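Local coordinates for MutT/nudix family protein (Enterococcus faecalis, PDB 2FML) that is of unknown function but, as a MutT/nudix family member with a winged-helix domain related to NrtR, may bind nucleotide-like ligands and possibly DNA, at the interface of chains A and B. Numbering follows the deposited sequence. Chains: chain A/B, MutT/nudix family protein.

Contacts 1 and 2 are the two halves of one two-fold symmetric interface between the chains of the deposited assembly, possibly a dimer; the centres of their C-alpha atoms lie about 12 Å apart. Positions 38, 40, 83, 85, 113, 122 and 124 recur in both. Each chain gives Pro38 to one contact and Leu40, at the start of strand 39-50, to the other, tying the two together through a short stretch of backbone. Glu83 and Thr85 belong to the nudix box, where helix 85-97 begins. The partner buries Trp122 more in contact 2 (28 Å²), against A:Val79, than in contact 1 (8 Å²), near B:Asn80.

Contact 1: the interface of chains A and B. Residues chain A 38, 113, 122, 124; chain B 40, 80, 83, 85.
B:Leu40 packs against both A:Pro38 and A:Val124, approaching the two in different ways. The leucine side chain crosses that of A:Pro38 at about a right angle, its CB lying 3.7 Å from CG of the proline ring. Toward A:Val124 it reaches tip to tip, with methyl CD2 of B:Leu40 3.7 Å from CG2 of A:Val124. The first torsion explains this reach: CG stands opposite the leucine's own backbone N (chi1 180°), which extends the branched end away from the strand and toward chain A.

A:Pro38 also supports the indole of A:Trp122, since its CB lies 3.5 Å above the plane of the A:Trp122 ring, displaced toward the rim. Across the interface, CZ2 and CH2 of the benzo end of that indole approach the carbonyl group of B:Asn80. At the pyrrole edge a water sits in the ring plane, and NE1 of A:Trp122 lies 2.7 Å from this water O. The same water O is 2.6 Å from the backbone O of B:Glu83 and 2.8 Å from the backbone O of A:Ser113. It thus joins the indole N-H to carbonyls of both chains.

Beside the water, the backbone N of B:Thr85 donates to the hydroxyl OG of A:Ser113 over 3.1 Å, at 162° at the hydrogen. Because B:Thr85 opens helix 85-97, the serine in effect offers a helix-start amide an acceptor from the other chain. Next to this bond, CB of A:Ser113 lies against methyl CG2 of B:Thr85. The B:Glu83 side chain turns back within its own chain, where its OE2 receives N of B:Asn80 from above the carboxylate plane.

If this pairing is the biological one, the contact probably helps hold the two chains together and may steady the loop leading into the nudix-box helix of chain B.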
# COMPACT_ATOMS: atom_id res chain seq x y z
N PRO A 38 -9.33 0.40 -15.85
CA PRO A 38 -8.19 1.31 -16.01
C PRO A 38 -6.99 0.64 -16.69
O PRO A 38 -6.91 -0.61 -16.73
CB PRO A 38 -7.84 1.68 -14.58
CG PRO A 38 -8.20 0.41 -13.77
CD PRO A 38 -9.36 -0.21 -14.49
N SER A 113 -4.71 6.70 -7.65
CA SER A 113 -5.85 6.38 -8.41
C SER A 113 -6.78 7.55 -8.66
O SER A 113 -7.92 7.36 -9.11
CB SER A 113 -6.62 5.28 -7.72
OG SER A 113 -7.07 5.72 -6.42
N TRP A 122 -8.39 6.82 -17.65
CA TRP A 122 -8.28 6.07 -16.41
C TRP A 122 -7.01 5.20 -16.29
O TRP A 122 -6.89 4.12 -16.89
CB TRP A 122 -9.52 5.21 -16.28
CG TRP A 122 -9.83 4.72 -14.81
CD1 TRP A 122 -9.26 5.12 -13.64
CD2 TRP A 122 -10.80 3.72 -14.49
NE1 TRP A 122 -9.84 4.43 -12.58
CE2 TRP A 122 -10.80 3.58 -13.08
CE3 TRP A 122 -11.69 2.92 -15.29
CZ2 TRP A 122 -11.63 2.67 -12.43
CZ3 TRP A 122 -12.56 2.05 -14.62
CH2 TRP A 122 -12.51 1.92 -13.21
N VAL A 124 -4.17 3.84 -13.33
CA VAL A 124 -3.87 3.66 -11.89
C VAL A 124 -2.43 3.14 -11.77
O VAL A 124 -2.00 2.26 -12.50
CB VAL A 124 -4.91 2.69 -11.18
CG1 VAL A 124 -4.59 2.41 -9.62
CG2 VAL A 124 -6.29 3.29 -11.30
N LEU B 40 -10.63 -3.56 -11.85
CA LEU B 40 -10.00 -2.94 -10.66
C LEU B 40 -10.96 -2.97 -9.45
O LEU B 40 -12.07 -2.47 -9.55
CB LEU B 40 -9.55 -1.49 -10.93
CG LEU B 40 -8.88 -0.77 -9.71
CD1 LEU B 40 -7.53 -1.39 -9.34
CD2 LEU B 40 -8.74 0.83 -9.95
N ASN B 80 -15.37 2.55 -9.52
CA ASN B 80 -15.98 3.16 -10.71
C ASN B 80 -14.94 4.13 -11.33
O ASN B 80 -14.08 4.70 -10.59
CB ASN B 80 -17.27 3.94 -10.34
CG ASN B 80 -18.40 3.02 -9.78
OD1 ASN B 80 -18.55 1.87 -10.21
ND2 ASN B 80 -19.16 3.54 -8.78
N GLU B 83 -14.12 7.47 -9.66
CA GLU B 83 -13.64 7.54 -8.30
C GLU B 83 -12.21 6.99 -8.09
O GLU B 83 -11.65 6.16 -8.91
CB GLU B 83 -14.69 6.91 -7.37
CG GLU B 83 -14.78 5.48 -7.43
CD GLU B 83 -16.00 4.84 -6.69
OE1 GLU B 83 -16.86 5.45 -6.04
OE2 GLU B 83 -16.09 3.63 -6.78
N THR B 85 -9.82 4.78 -5.45
CA THR B 85 -10.05 3.63 -4.60
C THR B 85 -10.45 4.02 -3.16
O THR B 85 -11.23 3.31 -2.53
CB THR B 85 -8.80 2.67 -4.58
OG1 THR B 85 -7.69 3.33 -3.96
CG2 THR B 85 -8.40 2.28 -6.03
O HOH W 1 -9.47 5.23 -10.00

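Contact 2: the interface of chains A and B. Residues chain A 40, 79, 83, 85; chain B 38, 113, 122, 124.
A:Leu40 and B:Val124 meet from extended strand backbones, whereas A:Thr85, facing B:Ser113, already has helical torsions at the start of helix 85-97.

The backbone N of A:Thr85 points almost straight at the hydroxyl OG of B:Ser113, 2.8 Å away with 176° at the hydrogen. A second hydrogen bond, of undecided direction, links OG1 of A:Thr85 to the same OG at 3.3 Å. With OG1 between its own backbone N and carbonyl carbon (chi1 61°), the threonine hydroxyl meets the same serine OG as the amide does, and methyl CG2 faces CB of B:Ser113.

In the apolar part, methyl CD2 of A:Leu40 meets CG2 of B:Val124 tip to tip at 3.6 Å. The CB of A:Leu40 lies beside CG of B:Pro38, more loosely at 4.1 Å. B:Pro38 in turn places its CB over the centre of the B:Trp122 ring, supporting one face from within chain B.

The indole edge is met in plane by A:Val79, whose CG2 is 3.5 Å from CZ2 of B:Trp122; the two side chains cross obliquely. The backbone O of A:Val79 also comes close to CH2 of this ring. At the pyrrole side, NE1 of B:Trp122 is 2.8 Å from a water O. This water also bonds the backbone O of A:Glu83 and of B:Ser113, bridging two carbonyl oxygens, one from each chain, which are both acceptors and could not hydrogen-bond each other directly.

By pairing hydrogen bonds at B:Ser113 with apolar packing, the contact would help stabilise the pairing of the two chains, if it is the biological one, and may steady the nudix-box loop and helix start of chain A.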
# COMPACT_ATOMS: atom_id res chain seq x y z
N LEU A 40 -3.15 -0.01 -15.98
CA LEU A 40 -2.41 -0.23 -14.75
C LEU A 40 -0.93 0.04 -14.99
O LEU A 40 -0.30 -0.55 -15.86
CB LEU A 40 -2.57 -1.69 -14.25
CG LEU A 40 -1.94 -1.97 -12.82
CD1 LEU A 40 -2.80 -1.20 -11.84
CD2 LEU A 40 -1.98 -3.45 -12.51
N VAL A 79 1.83 -2.28 -16.71
CA VAL A 79 1.92 -3.68 -16.39
C VAL A 79 1.24 -4.55 -17.43
O VAL A 79 0.12 -4.25 -17.84
CB VAL A 79 1.64 -4.07 -14.89
CG1 VAL A 79 1.64 -2.90 -13.83
CG2 VAL A 79 0.65 -5.20 -14.71
N GLU A 83 1.93 -10.53 -15.56
CA GLU A 83 2.95 -10.02 -14.65
C GLU A 83 2.25 -9.42 -13.40
O GLU A 83 1.26 -8.72 -13.54
CB GLU A 83 3.53 -8.74 -15.25
CG GLU A 83 4.73 -8.87 -16.07
CD GLU A 83 5.32 -7.51 -16.40
OE1 GLU A 83 4.57 -6.51 -16.65
OE2 GLU A 83 6.57 -7.48 -16.42
N THR A 85 2.56 -6.57 -10.37
CA THR A 85 3.14 -5.25 -10.35
C THR A 85 4.60 -5.28 -9.91
O THR A 85 5.39 -4.48 -10.42
CB THR A 85 2.34 -4.22 -9.51
OG1 THR A 85 2.26 -4.63 -8.14
CG2 THR A 85 0.94 -3.97 -10.11
N PRO B 38 -6.76 -4.72 -16.49
CA PRO B 38 -7.38 -5.58 -15.47
C PRO B 38 -8.72 -4.99 -15.01
O PRO B 38 -8.89 -3.79 -15.14
CB PRO B 38 -6.36 -5.49 -14.28
CG PRO B 38 -5.85 -4.07 -14.35
CD PRO B 38 -5.78 -3.77 -15.88
N SER B 113 -1.79 -8.24 -6.96
CA SER B 113 -1.76 -8.33 -8.44
C SER B 113 -1.18 -9.64 -9.08
O SER B 113 -0.88 -9.67 -10.31
CB SER B 113 -0.99 -7.14 -9.01
OG SER B 113 0.40 -7.26 -8.67
N TRP B 122 -8.16 -11.33 -15.33
CA TRP B 122 -7.21 -10.39 -14.74
C TRP B 122 -7.89 -9.34 -13.87
O TRP B 122 -8.64 -8.49 -14.38
CB TRP B 122 -6.38 -9.70 -15.83
CG TRP B 122 -5.14 -8.91 -15.32
CD1 TRP B 122 -4.45 -9.02 -14.07
CD2 TRP B 122 -4.47 -7.87 -16.05
NE1 TRP B 122 -3.40 -8.12 -14.06
CE2 TRP B 122 -3.39 -7.42 -15.26
CE3 TRP B 122 -4.64 -7.33 -17.35
CZ2 TRP B 122 -2.52 -6.41 -15.72
CZ3 TRP B 122 -3.79 -6.33 -17.79
CH2 TRP B 122 -2.74 -5.89 -16.97
N VAL B 124 -7.06 -6.87 -10.42
CA VAL B 124 -6.10 -6.30 -9.41
C VAL B 124 -6.94 -5.64 -8.31
O VAL B 124 -7.97 -4.95 -8.58
CB VAL B 124 -5.15 -5.23 -10.12
CG1 VAL B 124 -4.26 -4.46 -9.06
CG2 VAL B 124 -4.27 -5.96 -11.21
O HOH W 2 -1.10 -8.08 -12.44
O HOH W 3 1.23 -6.70 -6.47